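Local coordinates for protein putative lipase (Bacteroides thetaiotaomicron VPI-5482, PDB 3BZW) that is a putative lipase of the GDSL-like (SGNH hydrolase) family and probably hydrolyses ester bonds, perhaps those of lysophospholipids, at residues 71-74 against 75-79. Residues are numbered along the deposited sequence; the frame is centred on the assembly and turned at random.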
loop_
_atom_site.group_PDB
_atom_site.type_symbol
_atom_site.label_atom_id
_atom_site.label_comp_id
_atom_site.label_asym_id
_atom_site.label_seq_id
_atom_site.Cartn_x
_atom_site.Cartn_y
_atom_site.Cartn_z
ATOM N N TRP A 71 -18.579 20.431 23.717
ATOM C CA TRP A 71 -18.857 21.224 22.528
ATOM C C TRP A 71 -20.312 21.658 22.387
ATOM O O TRP A 71 -20.611 22.566 21.610
ATOM C CB TRP A 71 -18.417 20.483 21.253
ATOM C CG TRP A 71 -17.146 21.037 20.670
ATOM C CD1 TRP A 71 -15.864 20.666 20.978
ATOM C CD2 TRP A 71 -17.037 22.106 19.721
ATOM N NE1 TRP A 71 -14.964 21.440 20.279
ATOM C CE2 TRP A 71 -15.657 22.332 19.502
ATOM C CE3 TRP A 71 -17.971 22.899 19.036
ATOM C CZ2 TRP A 71 -15.190 23.317 18.625
ATOM C CZ3 TRP A 71 -17.507 23.880 18.165
ATOM C CH2 TRP A 71 -16.128 24.080 17.968
ATOM N N ASP A 72 -21.220 21.038 23.138
ATOM C CA ASP A 72 -22.628 21.423 23.044
ATOM C C ASP A 72 -22.888 22.742 23.769
ATOM O O ASP A 72 -23.956 23.341 23.624
ATOM C CB ASP A 72 -23.539 20.318 23.609
ATOM C CG ASP A 72 -23.308 20.055 25.089
ATOM O OD1 ASP A 72 -22.181 20.284 25.578
ATOM O OD2 ASP A 72 -24.254 19.595 25.761
ATOM N N ASP A 73 -21.896 23.202 24.524
ATOM C CA ASP A 73 -22.017 24.442 25.283
ATOM C C ASP A 73 -21.396 25.643 24.564
ATOM O O ASP A 73 -21.434 26.762 25.074
ATOM C CB ASP A 73 -21.366 24.262 26.664
ATOM C CG ASP A 73 -21.791 25.330 27.665
ATOM O OD1 ASP A 73 -23.015 25.565 27.804
ATOM O OD2 ASP A 73 -20.905 25.923 28.321
ATOM N N VAL A 74 -20.838 25.418 23.377
ATOM C CA VAL A 74 -20.210 26.501 22.621
ATOM C C VAL A 74 -21.184 27.625 22.250
ATOM O O VAL A 74 -20.854 28.800 22.388
ATOM C CB VAL A 74 -19.507 25.961 21.352
ATOM C CG1 VAL A 74 -19.072 27.116 20.445
ATOM C CG2 VAL A 74 -18.283 25.141 21.764
ATOM N N PRO A 75 -22.391 27.283 21.764
ATOM C CA PRO A 75 -23.348 28.337 21.411
ATOM C C PRO A 75 -23.706 29.220 22.613
ATOM O O PRO A 75 -23.760 30.444 22.496
ATOM C CB PRO A 75 -24.551 27.548 20.894
ATOM C CG PRO A 75 -23.896 26.371 20.231
ATOM C CD PRO A 75 -22.850 25.975 21.259
ATOM N N ARG A 76 -23.952 28.594 23.762
ATOM C CA ARG A 76 -24.310 29.338 24.970
ATOM C C ARG A 76 -23.189 30.280 25.396
ATOM O O ARG A 76 -23.440 31.424 25.777
ATOM C CB ARG A 76 -24.613 28.389 26.128
ATOM C CG ARG A 76 -25.046 29.106 27.406
ATOM C CD ARG A 76 -24.987 28.180 28.618
ATOM N NE ARG A 76 -23.609 27.887 29.009
ATOM C CZ ARG A 76 -22.810 28.744 29.640
ATOM N NH1 ARG A 76 -23.249 29.954 29.964
ATOM N NH2 ARG A 76 -21.567 28.396 29.935
ATOM N N GLN A 77 -21.952 29.797 25.345
ATOM C CA GLN A 77 -20.825 30.635 25.726
ATOM C C GLN A 77 -20.640 31.765 24.713
ATOM O O GLN A 77 -20.323 32.891 25.086
ATOM C CB GLN A 77 -19.545 29.798 25.840
ATOM C CG GLN A 77 -19.482 28.936 27.109
ATOM C CD GLN A 77 -18.159 28.194 27.254
ATOM O OE1 GLN A 77 -17.099 28.724 26.915
ATOM N NE2 GLN A 77 -18.213 26.971 27.781
ATOM N N ALA A 78 -20.846 31.464 23.433
ATOM C CA ALA A 78 -20.703 32.476 22.390
ATOM C C ALA A 78 -21.785 33.539 22.556
ATOM O O ALA A 78 -21.532 34.731 22.387
ATOM C CB ALA A 78 -20.810 31.832 21.011
ATOM N N GLU A 79 -22.991 33.093 22.884
ATOM C CA GLU A 79 -24.119 34.002 23.082
ATOM C C GLU A 79 -23.882 34.924 24.272
ATOM O O GLU A 79 -24.207 36.111 24.217
ATOM C CB GLU A 79 -25.407 33.202 23.299
ATOM C CG GLU A 79 -26.047 32.687 22.022
ATOM C CD GLU A 79 -27.001 31.533 22.272
ATOM O OE1 GLU A 79 -27.682 31.536 23.321
ATOM O OE2 GLU A 79 -27.077 30.628 21.413
HETATM O O HOH W 1 -25.053 25.819 23.998
#
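At the start of helix 74-85 in this SGNH-hydrolase fold, the carboxylate of Asp73 is bound by Arg76 and Gln77 of the first turn. Arg76 grips it side-on with two nitrogens. Arg76 NE donates to Asp73 OD1 at 2.7 Å. Arg76 NH2 donates to Asp73 OD2 at 3.0 Å. Both oxygens are met on their syn sides, and the carboxylate and guanidinium planes lie only 27° apart. The arginine chain runs out extended and then bends at chi3 (72°), which turns the guanidinium edge back to the acid. Gln77 NE2 reaches the anti side of Asp73 OD2 at 2.9 Å in a nearly straight bond, with the amide plane turned well away from the carboxylate. Arg69 forms a further salt bridge to OD2, so OD2 of this buried acid takes three donors and the carboxylate probably stays ionised. Replacing Asp73 by alanine removes the carboxylate, which is likely to leave the close charges of Arg69 and Arg76 without their shared counter-ion and the Gln77 amide freer to turn.

The backbone continues the turn. Gln77 N donates to Asp73 O at 3.1 Å, and Ala78 N donates to Val74 O at 2.9 Å. Pro75 has no N-H to give, and its ring carbon CD, set on the peptide nitrogen, comes within 3.3 Å of Val74 CB, a tight contact between neighbours in sequence. A water bridges Asp72 O and Arg76 N. Val74 CG2 lies over one face of the Trp71 ring, 3.5 Å above its plane and toward the rim.

The loop after strand 60-63 leads into this turn. Helix 143-157 packs against it through Ile149, Leu154 and Leu157, which touch Pro75, Val74 and Ala78 respectively. Gln77 OE1 accepts from Gly33 N, tying the helix to the C-terminal end of strand 28-33, which lies between strands 60-63 and 91-95 of the parallel sheet.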